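Local coordinates for NAD(P)H-flavin oxidoreductase (Staphylococcus epidermidis ATCC 12228, PDB 3GBH) that binds flavin mononucleotide and probably uses it to pass electrons from NAD(P)H to an acceptor, as a putative NAD(P)H:FMN oxidoreductase of the nitroreductase family, at the interface of chains A and B. Sequence-based numbering; all coordinates share one arbitrary frame. Chains: chain A/B, NAD(P)H-flavin oxidoreductase.

The interface of chains A and B. Residues chain A 3-5; chain B 93, 179, 182.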
loop_
_atom_site.group_PDB
_atom_site.type_symbol
_atom_site.label_atom_id
_atom_site.label_comp_id
_atom_site.label_asym_id
_atom_site.label_seq_id
_atom_site.Cartn_x
_atom_site.Cartn_y
_atom_site.Cartn_z
ATOM N N GLN A 3 8.341 -3.313 7.893
ATOM C CA GLN A 3 6.951 -3.803 7.863
ATOM C C GLN A 3 6.349 -3.569 6.481
ATOM O O GLN A 3 6.240 -2.441 6.024
ATOM C CB GLN A 3 6.099 -3.140 8.939
ATOM C CG GLN A 3 4.752 -3.774 9.168
ATOM C CD GLN A 3 3.960 -3.085 10.272
ATOM O OE1 GLN A 3 4.388 -3.056 11.396
ATOM N NE2 GLN A 3 2.817 -2.512 9.934
ATOM N N LYS A 4 5.943 -4.647 5.829
ATOM C CA LYS A 4 5.486 -4.569 4.458
ATOM C C LYS A 4 3.989 -4.553 4.400
ATOM O O LYS A 4 3.327 -4.928 5.347
ATOM C CB LYS A 4 5.991 -5.751 3.637
ATOM C CG LYS A 4 7.472 -6.031 3.733
ATOM C CD LYS A 4 8.362 -4.957 3.121
ATOM C CE LYS A 4 9.838 -5.411 3.102
ATOM N NZ LYS A 4 10.655 -4.899 1.962
ATOM N N LEU A 5 3.465 -4.092 3.273
ATOM C CA LEU A 5 2.081 -4.366 2.896
ATOM C C LEU A 5 1.874 -5.870 2.856
ATOM O O LEU A 5 2.733 -6.583 2.346
ATOM C CB LEU A 5 1.784 -3.847 1.497
ATOM C CG LEU A 5 1.508 -2.380 1.278
ATOM C CD1 LEU A 5 1.080 -2.178 -0.175
ATOM C CD2 LEU A 5 0.439 -1.907 2.256
ATOM N N GLN B 93 5.945 4.263 14.256
ATOM C CA GLN B 93 5.913 3.351 15.393
ATOM C C GLN B 93 7.338 2.989 15.814
ATOM O O GLN B 93 7.599 1.876 16.243
ATOM C CB GLN B 93 5.125 2.093 15.047
ATOM C CG GLN B 93 3.682 2.395 14.610
ATOM C CD GLN B 93 3.003 1.200 13.946
ATOM O OE1 GLN B 93 3.217 0.067 14.332
ATOM N NE2 GLN B 93 2.176 1.470 12.957
ATOM N N ASP B 179 4.604 -0.536 4.332
ATOM C CA ASP B 179 3.304 -0.200 4.909
ATOM C C ASP B 179 3.197 1.300 5.083
ATOM O O ASP B 179 3.853 1.873 5.966
ATOM C CB ASP B 179 3.177 -0.902 6.270
ATOM C CG ASP B 179 1.791 -0.774 6.890
ATOM O OD1 ASP B 179 1.025 0.141 6.562
ATOM O OD2 ASP B 179 1.472 -1.621 7.725
ATOM N N ARG B 182 2.541 2.979 8.561
ATOM C CA ARG B 182 3.639 3.048 9.513
ATOM C C ARG B 182 4.786 3.938 9.069
ATOM O O ARG B 182 5.428 4.599 9.896
ATOM C CB ARG B 182 4.176 1.642 9.726
ATOM C CG ARG B 182 5.243 1.577 10.759
ATOM C CD ARG B 182 5.570 0.167 11.196
ATOM N NE ARG B 182 6.667 0.247 12.136
ATOM C CZ ARG B 182 7.136 -0.760 12.848
ATOM N NH1 ARG B 182 6.604 -1.960 12.750
ATOM N NH2 ARG B 182 8.137 -0.542 13.686
HETATM O O HOH W 1 1.275 -4.289 7.029
#
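A:Gln3 meets B:Asp179 and B:Arg182 in a small, mostly polar patch where the N-terminal segment of one copy lies against a loop of another, joining two chains of the deposited tetramer. The patch hides 167 Å² in total. The interface as a whole is not an exact two-fold, and the structure alone does not show whether this contact belongs to the biological assembly.

A:Gln3 is read through both ends of its amide. Its CG stands anti to the backbone N (chi1 -168°) and the chain continues extended, which places the amide between the carboxylate of B:Asp179 and the guanidinium of B:Arg182. On one end, NE2 donates to carboxylate OD2 of B:Asp179 at 2.7 Å. The bond is bent, 142° at the hydrogen, and although OD2 lies near the amide plane, NE2 arrives from above the carboxylate plane. The two side chains run side by side in the same direction. On the other end, guanidinium NH1 of B:Arg182 donates to OE1 of A:Gln3 at 2.8 Å. OE1 sits in the guanidinium plane, but NH1 is above the plane of the amide carbonyl, consistent with the 75° turn between the two flat groups. The arginine crosses the glutamine at about a right angle, and its CD packs 3.7 Å from CD of A:Gln3.

The backbone adds a third bond: N of B:Asp179 donates to O of A:Gln3 at 3.0 Å. B:Asp179 is therefore engaged through both main chain and carboxylate. A water extends this grip, lying 2.8 Å from OD2 of B:Asp179 and 2.7 Å from the carbonyl O of A:Lys4. OD2 is therefore met by both the glutamine amide and the water, and the N-H donated by NE2 of A:Gln3 may help to stabilise the carboxylate's negative charge.

By pairing donor with acceptor at both ends, the site fixes the amide's orientation and holds the N-terminal segment of chain A against chain B.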